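Local structure of ribonucleoside-diphosphate reductase, alpha chain (Actinobacillus ureae ATCC 25976, 6DQX) at residues Glu70-Lys75 with Pro309-Tyr314; Arg82-Leu87 with Phe300-Asp305; Thr379-Thr384 with Gln513-Gln518. The protein is the catalytic subunit of a class Id ribonucleotide reductase and probably reduces ribonucleoside diphosphates to their deoxy forms for DNA synthesis. One frame throughout, in Å; residues are numbered along the deposited sequence.

Contact 1 (Glu70-Lys75 with Pro309-Tyr314); sequences EGYADK and PEVLTY
Tyr72 donates its phenolic hydrogen to a backbone carbonyl of the facing helix, with OH 2.7 Å from Val311 O. The bond comes in from the flank: the C=O...OH angle is 136° and the donor lies 35° out of the carbonyl plane. Relative to the tyrosine, the accepting oxygen sits at the ring edge, close to the ring plane. Val311 follows its carbonyl with a methyl group, CG1, which packs 3.5 Å from Tyr72 OH and also against CE1, so the polar tip of the ring is bonded and covered by the same residue. Farther along the facing helix, Tyr314 adds its CB at 4.0 Å from Tyr72 CE1, while its own ring leads away to a hydroxyl bond with Glu390. The valine divides its branches between two partners, for CG2 meets Lys75 CE at 3.7 Å. That lysine bends at its last two torsions, which lays the methylene against the valine and lets NZ bond to Tyr79 OH.

The contact joins the start of helix 72-82 to helix 308-327, a helix of the reductase barrel that lies in the connection between the parallel strands 288-296 and 347-351 and packs Leu312 on both. Tyr72 CG stands anti to the backbone N (chi1 -179°), and this carries the ring from the first turn of its helix across to the carbonyl. Just before it, Gly71 occupies the N-cap position with positive phi, and its O receives Lys75 N at 3.3 Å. Behind the tyrosine lies helix 52-67, whose Ala63 and Leu67 touch its side chain and whose Glu64 accepts from Ala73 N. Within the facing helix, Thr313 N and OG1 reach Pro309 O from opposite faces of its plane, OG1 at 2.9 Å.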
loop_
_atom_site.group_PDB
_atom_site.type_symbol
_atom_site.label_atom_id
_atom_site.label_comp_id
_atom_site.label_asym_id
_atom_site.label_seq_id
_atom_site.Cartn_x
_atom_site.Cartn_y
_atom_site.Cartn_z
ATOM N N GLU A 70 -15.991 -40.344 -16.795
ATOM C CA GLU A 70 -17.394 -40.765 -16.731
ATOM C C GLU A 70 -17.752 -41.338 -15.351
ATOM O O GLU A 70 -16.979 -42.074 -14.749
ATOM C CB GLU A 70 -17.724 -41.777 -17.843
ATOM C CG GLU A 70 -17.651 -41.187 -19.260
ATOM C CD GLU A 70 -18.880 -40.372 -19.671
ATOM O OE1 GLU A 70 -18.977 -39.999 -20.867
ATOM O OE2 GLU A 70 -19.762 -40.115 -18.824
ATOM N N GLY A 71 -18.918 -40.954 -14.847
ATOM C CA GLY A 71 -19.413 -41.424 -13.562
ATOM C C GLY A 71 -18.872 -40.681 -12.345
ATOM O O GLY A 71 -19.359 -40.897 -11.232
ATOM N N TYR A 72 -17.934 -39.762 -12.558
ATOM C CA TYR A 72 -17.310 -39.060 -11.446
ATOM C C TYR A 72 -18.321 -38.247 -10.619
ATOM O O TYR A 72 -18.321 -38.329 -9.385
ATOM C CB TYR A 72 -16.142 -38.193 -11.928
ATOM C CG TYR A 72 -15.481 -37.491 -10.775
ATOM C CD1 TYR A 72 -14.472 -38.110 -10.037
ATOM C CD2 TYR A 72 -15.904 -36.219 -10.380
ATOM C CE1 TYR A 72 -13.886 -37.450 -8.954
ATOM C CE2 TYR A 72 -15.332 -35.577 -9.301
ATOM C CZ TYR A 72 -14.316 -36.205 -8.598
ATOM O OH TYR A 72 -13.757 -35.575 -7.516
ATOM N N ALA A 73 -19.166 -37.460 -11.297
ATOM C CA ALA A 73 -20.141 -36.591 -10.627
ATOM C C ALA A 73 -21.040 -37.348 -9.665
ATOM O O ALA A 73 -21.246 -36.906 -8.535
ATOM C CB ALA A 73 -20.987 -35.835 -11.647
ATOM N N ASP A 74 -21.563 -38.490 -10.102
ATOM C CA ASP A 74 -22.446 -39.282 -9.247
ATOM C C ASP A 74 -21.707 -39.865 -8.034
ATOM O O ASP A 74 -22.282 -39.937 -6.946
ATOM C CB ASP A 74 -23.172 -40.386 -10.038
ATOM C CG ASP A 74 -24.246 -39.832 -10.971
ATOM O OD1 ASP A 74 -24.714 -38.680 -10.795
ATOM O OD2 ASP A 74 -24.610 -40.557 -11.908
ATOM N N LYS A 75 -20.439 -40.212 -8.217
ATOM C CA LYS A 75 -19.602 -40.663 -7.079
ATOM C C LYS A 75 -19.384 -39.534 -6.097
ATOM O O LYS A 75 -19.633 -39.691 -4.908
ATOM C CB LYS A 75 -18.262 -41.209 -7.543
ATOM C CG LYS A 75 -18.288 -42.683 -7.892
ATOM C CD LYS A 75 -16.888 -43.267 -8.067
ATOM C CE LYS A 75 -16.128 -43.414 -6.748
ATOM N NZ LYS A 75 -16.574 -44.546 -5.873
ATOM N N PRO A 309 -11.688 -40.698 -0.160
ATOM C CA PRO A 309 -10.512 -39.802 -0.105
ATOM C C PRO A 309 -9.864 -39.572 -1.449
ATOM O O PRO A 309 -9.449 -38.449 -1.754
ATOM C CB PRO A 309 -9.561 -40.510 0.847
ATOM C CG PRO A 309 -10.436 -41.385 1.652
ATOM C CD PRO A 309 -11.493 -41.861 0.712
ATOM N N GLU A 310 -9.847 -40.603 -2.293
ATOM C CA GLU A 310 -9.319 -40.461 -3.639
ATOM C C GLU A 310 -10.151 -39.518 -4.493
ATOM O O GLU A 310 -9.605 -38.682 -5.239
ATOM C CB GLU A 310 -9.236 -41.828 -4.310
ATOM C CG GLU A 310 -8.217 -42.734 -3.645
ATOM C CD GLU A 310 -8.769 -43.625 -2.560
ATOM O OE1 GLU A 310 -9.716 -43.249 -1.824
ATOM O OE2 GLU A 310 -8.185 -44.732 -2.391
ATOM N N VAL A 311 -11.473 -39.647 -4.379
ATOM C CA VAL A 311 -12.389 -38.760 -5.111
ATOM C C VAL A 311 -12.181 -37.320 -4.683
ATOM O O VAL A 311 -12.145 -36.424 -5.547
ATOM C CB VAL A 311 -13.867 -39.232 -4.976
ATOM C CG1 VAL A 311 -14.871 -38.156 -5.365
ATOM C CG2 VAL A 311 -14.059 -40.471 -5.858
ATOM N N LEU A 312 -12.015 -37.097 -3.376
ATOM C CA LEU A 312 -11.792 -35.737 -2.887
ATOM C C LEU A 312 -10.428 -35.176 -3.380
ATOM O O LEU A 312 -10.329 -33.999 -3.740
ATOM C CB LEU A 312 -11.946 -35.671 -1.361
ATOM C CG LEU A 312 -12.095 -34.252 -0.799
ATOM C CD1 LEU A 312 -13.371 -33.564 -1.306
ATOM C CD2 LEU A 312 -12.092 -34.281 0.725
ATOM N N THR A 313 -9.401 -36.025 -3.441
ATOM C CA THR A 313 -8.097 -35.637 -3.985
ATOM C C THR A 313 -8.178 -35.199 -5.469
ATOM O O THR A 313 -7.653 -34.127 -5.858
ATOM C CB THR A 313 -7.077 -36.773 -3.792
ATOM O OG1 THR A 313 -7.018 -37.105 -2.394
ATOM C CG2 THR A 313 -5.704 -36.377 -4.320
ATOM N N TYR A 314 -8.867 -36.021 -6.269
ATOM C CA TYR A 314 -9.169 -35.703 -7.673
ATOM C C TYR A 314 -9.883 -34.366 -7.766
ATOM O O TYR A 314 -9.553 -33.540 -8.615
ATOM C CB TYR A 314 -10.047 -36.771 -8.302
ATOM C CG TYR A 314 -9.326 -37.981 -8.852
ATOM C CD1 TYR A 314 -8.368 -38.666 -8.110
ATOM C CD2 TYR A 314 -9.625 -38.453 -10.129
ATOM C CE1 TYR A 314 -7.737 -39.797 -8.621
ATOM C CE2 TYR A 314 -8.997 -39.573 -10.653
ATOM C CZ TYR A 314 -8.064 -40.244 -9.898
ATOM O OH TYR A 314 -7.471 -41.365 -10.421
#

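Contact 2 (Arg82-Leu87 with Phe300-Asp305); sequences RGYFSL and FDEWKD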
loop_
_atom_site.group_PDB
_atom_site.type_symbol
_atom_site.label_atom_id
_atom_site.label_comp_id
_atom_site.label_asym_id
_atom_site.label_seq_id
_atom_site.Cartn_x
_atom_site.Cartn_y
_atom_site.Cartn_z
ATOM N N ARG A 82 -23.736 -38.677 1.683
ATOM C CA ARG A 82 -23.491 -39.430 2.909
ATOM C C ARG A 82 -22.833 -38.632 4.032
ATOM O O ARG A 82 -22.697 -39.154 5.139
ATOM C CB ARG A 82 -22.665 -40.684 2.610
ATOM C CG ARG A 82 -23.273 -41.651 1.592
ATOM C CD ARG A 82 -24.774 -41.885 1.777
ATOM N NE ARG A 82 -25.049 -42.542 3.035
ATOM C CZ ARG A 82 -26.186 -42.477 3.725
ATOM N NH1 ARG A 82 -27.225 -41.748 3.302
ATOM N NH2 ARG A 82 -26.270 -43.135 4.873
ATOM N N GLY A 83 -22.423 -37.382 3.760
ATOM C CA GLY A 83 -21.831 -36.529 4.786
ATOM C C GLY A 83 -20.328 -36.772 4.973
ATOM O O GLY A 83 -19.784 -36.444 6.022
ATOM N N TYR A 84 -19.663 -37.331 3.958
ATOM C CA TYR A 84 -18.231 -37.661 4.075
ATOM C C TYR A 84 -17.296 -36.492 3.809
ATOM O O TYR A 84 -16.138 -36.575 4.221
ATOM C CB TYR A 84 -17.840 -38.766 3.094
ATOM C CG TYR A 84 -18.561 -40.091 3.259
ATOM C CD1 TYR A 84 -19.264 -40.413 4.421
ATOM C CD2 TYR A 84 -18.494 -41.036 2.258
ATOM C CE1 TYR A 84 -19.901 -41.630 4.555
ATOM C CE2 TYR A 84 -19.119 -42.272 2.391
ATOM C CZ TYR A 84 -19.819 -42.557 3.535
ATOM O OH TYR A 84 -20.447 -43.787 3.660
ATOM N N PHE A 85 -17.769 -35.478 3.073
ATOM C CA PHE A 85 -16.959 -34.342 2.553
ATOM C C PHE A 85 -17.432 -33.017 3.072
ATOM O O PHE A 85 -18.617 -32.708 2.994
ATOM C CB PHE A 85 -17.114 -34.162 1.025
ATOM C CG PHE A 85 -16.545 -35.250 0.190
ATOM C CD1 PHE A 85 -15.667 -36.197 0.695
ATOM C CD2 PHE A 85 -16.866 -35.295 -1.165
ATOM C CE1 PHE A 85 -15.171 -37.182 -0.120
ATOM C CE2 PHE A 85 -16.359 -36.278 -1.986
ATOM C CZ PHE A 85 -15.508 -37.231 -1.456
ATOM N N SER A 86 -16.494 -32.184 3.483
ATOM C CA SER A 86 -16.738 -30.761 3.661
ATOM C C SER A 86 -15.918 -30.051 2.590
ATOM O O SER A 86 -14.785 -30.423 2.347
ATOM C CB SER A 86 -16.286 -30.343 5.058
ATOM O OG SER A 86 -16.056 -28.955 5.149
ATOM N N LEU A 87 -16.496 -29.023 1.962
ATOM C CA LEU A 87 -15.812 -28.226 0.950
ATOM C C LEU A 87 -15.503 -26.871 1.544
ATOM O O LEU A 87 -16.247 -26.375 2.412
ATOM C CB LEU A 87 -16.676 -28.056 -0.305
ATOM C CG LEU A 87 -17.314 -29.318 -0.871
ATOM C CD1 LEU A 87 -18.099 -28.957 -2.106
ATOM C CD2 LEU A 87 -16.269 -30.369 -1.177
ATOM N N PHE A 300 -15.529 -42.395 9.501
ATOM C CA PHE A 300 -14.321 -43.135 9.092
ATOM C C PHE A 300 -14.600 -44.611 8.820
ATOM O O PHE A 300 -14.186 -45.155 7.783
ATOM C CB PHE A 300 -13.208 -43.004 10.136
ATOM C CG PHE A 300 -11.975 -43.801 9.803
ATOM C CD1 PHE A 300 -11.130 -43.409 8.772
ATOM C CD2 PHE A 300 -11.678 -44.970 10.499
ATOM C CE1 PHE A 300 -10.010 -44.160 8.440
ATOM C CE2 PHE A 300 -10.551 -45.715 10.169
ATOM C CZ PHE A 300 -9.717 -45.315 9.149
ATOM N N ASP A 301 -15.322 -45.240 9.732
ATOM C CA ASP A 301 -15.593 -46.684 9.608
ATOM C C ASP A 301 -16.512 -47.025 8.430
ATOM O O ASP A 301 -16.518 -48.178 7.975
ATOM C CB ASP A 301 -16.074 -47.246 10.942
ATOM C CG ASP A 301 -14.947 -47.328 11.944
ATOM O OD1 ASP A 301 -13.874 -47.765 11.513
ATOM O OD2 ASP A 301 -15.103 -46.952 13.127
ATOM N N GLU A 302 -17.266 -46.030 7.931
ATOM C CA GLU A 302 -17.981 -46.154 6.673
ATOM C C GLU A 302 -17.123 -45.995 5.440
ATOM O O GLU A 302 -17.276 -46.779 4.506
ATOM C CB GLU A 302 -19.156 -45.169 6.555
ATOM C CG GLU A 302 -20.209 -45.341 7.623
ATOM C CD GLU A 302 -21.421 -44.443 7.438
ATOM O OE1 GLU A 302 -21.644 -43.912 6.328
ATOM O OE2 GLU A 302 -22.180 -44.293 8.424
ATOM N N TRP A 303 -16.275 -44.962 5.378
ATOM C CA TRP A 303 -15.560 -44.662 4.125
ATOM C C TRP A 303 -14.119 -45.153 4.034
ATOM O O TRP A 303 -13.552 -45.076 2.951
ATOM C CB TRP A 303 -15.635 -43.157 3.734
ATOM C CG TRP A 303 -15.160 -42.186 4.772
ATOM C CD1 TRP A 303 -15.941 -41.399 5.545
ATOM C CD2 TRP A 303 -13.797 -41.869 5.133
ATOM N NE1 TRP A 303 -15.175 -40.629 6.378
ATOM C CE2 TRP A 303 -13.855 -40.899 6.147
ATOM C CE3 TRP A 303 -12.544 -42.311 4.695
ATOM C CZ2 TRP A 303 -12.711 -40.351 6.731
ATOM C CZ3 TRP A 303 -11.406 -41.755 5.263
ATOM C CH2 TRP A 303 -11.504 -40.798 6.286
ATOM N N LYS A 304 -13.570 -45.740 5.101
ATOM C CA LYS A 304 -12.135 -46.119 5.121
ATOM C C LYS A 304 -11.704 -47.052 3.968
ATOM O O LYS A 304 -10.562 -46.967 3.516
ATOM C CB LYS A 304 -11.722 -46.716 6.462
ATOM C CG LYS A 304 -12.512 -47.966 6.833
ATOM C CD LYS A 304 -12.184 -48.499 8.212
ATOM C CE LYS A 304 -13.047 -49.716 8.512
ATOM N NZ LYS A 304 -13.092 -49.966 9.975
ATOM N N ASP A 305 -12.602 -47.923 3.505
ATOM C CA ASP A 305 -12.304 -48.840 2.377
ATOM C C ASP A 305 -13.106 -48.489 1.117
ATOM O O ASP A 305 -13.405 -49.359 0.291
ATOM C CB ASP A 305 -12.548 -50.307 2.800
ATOM C CG ASP A 305 -11.674 -50.735 3.971
ATOM O OD1 ASP A 305 -10.433 -50.526 3.932
ATOM O OD2 ASP A 305 -12.208 -51.307 4.939
HETATM O O HOH W 1 -23.741 -44.543 4.682
#
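A Schellman motif at Gly83 closes helix 72-82 and turns the chain toward strand 85-87, and the residue that follows it, Tyr84, meets Glu302 and Trp303. Its hydroxyl donates to Glu302 OE1 over 2.9 Å, from OH to the anti lone pair, with the ring and carboxylate planes 75° apart. The same oxygen takes a second hydrogen from a water, 2.7 Å from Glu302 OE1, which in turn accepts from Arg82 NH2 at 2.9 Å. Arginine and carboxylate are thus linked through solvent, and the positive charge would probably help to stabilise the negative one. Glu302 OE2 has a salt bridge of its own with Arg27.

Each face of the tyrosine ring has a neighbour, both toward the rim. Arg82 CB lies over one; over the opposite face Trp303 brings CD1 to 3.6 Å from Tyr84 CD1, and its CB makes a CH-pi contact 4.0 Å from the ring centroid. Trp303 CG sits between its backbone N and carbonyl carbon (chi1 55°), which helps place CD1 as well as CB over that face. The indole is inclined to the tyrosine, the planes 58° apart.

Trp303 NE1 donates to Asn296 O, at the end of strand 288-296, which pairs with strand 85-87; the indole packs against Pro309 of helix 308-327 and Leu380 of helix 367-395, which also touch each other.

Contact 3 (Thr379-Thr384 with Gln513-Gln518); sequences TLQEKT and QKYIDQ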
loop_
_atom_site.group_PDB
_atom_site.type_symbol
_atom_site.label_atom_id
_atom_site.label_comp_id
_atom_site.label_asym_id
_atom_site.label_seq_id
_atom_site.Cartn_x
_atom_site.Cartn_y
_atom_site.Cartn_z
ATOM N N THR A 379 -4.126 -44.187 6.984
ATOM C CA THR A 379 -5.038 -44.521 5.891
ATOM C C THR A 379 -5.155 -43.351 4.916
ATOM O O THR A 379 -5.071 -43.520 3.694
ATOM C CB THR A 379 -6.430 -44.882 6.425
ATOM O OG1 THR A 379 -6.329 -46.005 7.332
ATOM C CG2 THR A 379 -7.375 -45.237 5.320
ATOM N N LEU A 380 -5.350 -42.173 5.477
ATOM C CA LEU A 380 -5.426 -40.958 4.617
ATOM C C LEU A 380 -4.152 -40.667 3.832
ATOM O O LEU A 380 -4.219 -40.346 2.642
ATOM C CB LEU A 380 -5.863 -39.764 5.449
ATOM C CG LEU A 380 -7.365 -39.781 5.767
ATOM C CD1 LEU A 380 -7.673 -38.658 6.753
ATOM C CD2 LEU A 380 -8.230 -39.711 4.524
ATOM N N GLN A 381 -2.988 -40.841 4.461
ATOM C CA GLN A 381 -1.717 -40.619 3.767
ATOM C C GLN A 381 -1.603 -41.551 2.551
ATOM O O GLN A 381 -1.217 -41.132 1.457
ATOM C CB GLN A 381 -0.537 -40.833 4.699
ATOM C CG GLN A 381 0.823 -40.602 4.051
ATOM C CD GLN A 381 2.003 -41.133 4.836
ATOM O OE1 GLN A 381 2.000 -42.296 5.296
ATOM N NE2 GLN A 381 3.063 -40.318 4.930
ATOM N N GLU A 382 -1.972 -42.817 2.759
ATOM C CA GLU A 382 -1.823 -43.817 1.699
ATOM C C GLU A 382 -2.758 -43.561 0.539
ATOM O O GLU A 382 -2.354 -43.639 -0.633
ATOM C CB GLU A 382 -2.054 -45.228 2.274
ATOM C CG GLU A 382 -0.919 -45.666 3.187
ATOM C CD GLU A 382 -1.197 -46.947 3.978
ATOM O OE1 GLU A 382 -2.323 -47.476 3.902
ATOM O OE2 GLU A 382 -0.285 -47.414 4.714
ATOM N N LYS A 383 -4.011 -43.265 0.866
ATOM C CA LYS A 383 -5.052 -43.104 -0.141
ATOM C C LYS A 383 -4.883 -41.829 -0.957
ATOM O O LYS A 383 -5.006 -41.858 -2.196
ATOM C CB LYS A 383 -6.434 -43.209 0.500
ATOM C CG LYS A 383 -6.710 -44.642 0.936
ATOM C CD LYS A 383 -7.922 -44.794 1.819
ATOM C CE LYS A 383 -9.236 -44.855 1.081
ATOM N NZ LYS A 383 -9.316 -45.928 0.027
ATOM N N THR A 384 -4.541 -40.732 -0.284
ATOM C CA THR A 384 -4.285 -39.455 -1.011
ATOM C C THR A 384 -3.045 -39.545 -1.916
ATOM O O THR A 384 -3.068 -39.071 -3.050
ATOM C CB THR A 384 -4.171 -38.237 -0.067
ATOM O OG1 THR A 384 -3.152 -38.434 0.913
ATOM C CG2 THR A 384 -5.487 -37.973 0.617
ATOM N N GLN A 513 1.627 -36.263 12.797
ATOM C CA GLN A 513 2.461 -35.452 11.910
ATOM C C GLN A 513 3.265 -36.266 10.916
ATOM O O GLN A 513 3.466 -35.802 9.791
ATOM C CB GLN A 513 3.367 -34.504 12.675
ATOM C CG GLN A 513 4.071 -33.443 11.822
ATOM C CD GLN A 513 3.102 -32.590 11.011
ATOM O OE1 GLN A 513 2.358 -31.793 11.564
ATOM N NE2 GLN A 513 3.093 -32.788 9.686
ATOM N N LYS A 514 3.692 -37.481 11.285
ATOM C CA LYS A 514 4.453 -38.294 10.337
ATOM C C LYS A 514 3.670 -38.675 9.086
ATOM O O LYS A 514 4.274 -38.999 8.046
ATOM C CB LYS A 514 5.042 -39.556 10.996
ATOM C CG LYS A 514 4.037 -40.646 11.320
ATOM C CD LYS A 514 4.710 -41.823 12.021
ATOM C CE LYS A 514 5.020 -41.511 13.474
ATOM N NZ LYS A 514 3.807 -41.381 14.319
ATOM N N TYR A 515 2.334 -38.631 9.163
ATOM C CA TYR A 515 1.472 -38.944 8.035
ATOM C C TYR A 515 0.963 -37.735 7.245
ATOM O O TYR A 515 0.158 -37.907 6.335
ATOM C CB TYR A 515 0.250 -39.685 8.550
ATOM C CG TYR A 515 0.611 -40.938 9.281
ATOM C CD1 TYR A 515 1.263 -41.956 8.619
ATOM C CD2 TYR A 515 0.315 -41.102 10.629
ATOM C CE1 TYR A 515 1.618 -43.138 9.286
ATOM C CE2 TYR A 515 0.684 -42.273 11.308
ATOM C CZ TYR A 515 1.298 -43.283 10.615
ATOM O OH TYR A 515 1.664 -44.454 11.265
ATOM N N ILE A 516 1.424 -36.535 7.596
ATOM C CA ILE A 516 0.881 -35.274 7.033
ATOM C C ILE A 516 2.054 -34.512 6.445
ATOM O O ILE A 516 2.998 -34.127 7.154
ATOM C CB ILE A 516 0.183 -34.435 8.134
ATOM C CG1 ILE A 516 -1.062 -35.157 8.667
ATOM C CG2 ILE A 516 -0.213 -33.047 7.594
ATOM C CD1 ILE A 516 -1.572 -34.600 9.986
ATOM N N ASP A 517 2.023 -34.322 5.132
ATOM C CA ASP A 517 3.138 -33.661 4.464
ATOM C C ASP A 517 3.195 -32.122 4.645
ATOM O O ASP A 517 4.272 -31.544 4.503
ATOM C CB ASP A 517 3.298 -34.133 2.990
ATOM C CG ASP A 517 2.024 -34.004 2.165
ATOM O OD1 ASP A 517 1.053 -33.370 2.632
ATOM O OD2 ASP A 517 1.998 -34.530 1.012
ATOM N N GLN A 518 2.075 -31.481 4.954
ATOM C CA GLN A 518 2.086 -30.092 5.402
ATOM C C GLN A 518 1.982 -30.073 6.930
ATOM O O GLN A 518 2.719 -30.813 7.625
ATOM C CB GLN A 518 1.017 -29.267 4.689
ATOM C CG GLN A 518 1.100 -29.261 3.158
ATOM C CD GLN A 518 0.436 -28.022 2.569
ATOM O OE1 GLN A 518 0.846 -26.893 2.860
ATOM N NE2 GLN A 518 -0.619 -28.218 1.800
#
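Next to Gln381, the residue that meets Tyr515 across the contact, the carbonyl oxygen of Leu380 is gripped twice by Thr384: OG1 donates to Leu380 O at 2.8 Å and the backbone N at 3.0 Å, from opposite faces of the carbonyl plane. This is a threonine side chain bonded back into its own helix, 367-395; the contact with the other segment is made by Gln381.

The glutamine runs out fully extended, CG anti to the backbone N (chi1 -179°), and crosses the tyrosine at about a right angle. Its root passes the backbone first, with Gln381 CB 3.4 Å from Tyr515 O. At its end the amide stands perpendicular to the ring (89°) and meets it at the edge, OE1 lying 3.4 Å from Tyr515 CD1. The other half of the amide heads for the turn, but NE2 stays 3.6 Å from Lys514 O.

This surface contact joins helix 367-395 to the loop between helix 502-513 and strand 524-525, both within the reductase barrel family. The loop opens with a type I beta turn, Ile516 N bonded to Gln513 O at 3.1 Å. Lys514 lays CG over the centre of the Tyr515 ring, and the phenol ends on Asn374, a second tie to helix 367-395. From the first position of the turn, Gln513 NE2 reaches past it to Gln518 O at 2.9 Å, a bent bond (133° at the hydrogen), while Asp517 accepts the backbone N-H groups of Leu411 and Met412.

Between the two segments no hydrogen bond forms, although the glutamine brings a carbonyl oxygen and an amide nitrogen. What holds them is van der Waals packing, probably helped by weak electrostatic attraction between the partly negative amide oxygen and the C-H edge of the ring.

In the fold
The three contacts form a chain of packing around helix 308-327. Contacts 1 and 2, centres about 13 Å apart, use elements consecutive in the chain, helix 72-82 then strand 85-87 and helix 300-303 then helix 308-327, with contact 2 nested in the loop that contact 1 closes; Leu312 CB rests 3.8 Å from Phe85 CE1. Contact 3, centred about 19 Å from contact 1, is reached through helix 367-395: Glu310 OE2 makes a salt bridge with Lys383 NZ at 2.9 Å. Only contact 1 approaches an annotated site: its Tyr72 side chain is about 9 Å from that of His65, a magnesium-binding residue without its metal in this chain, and about 10 Å from a bound magnesium ion.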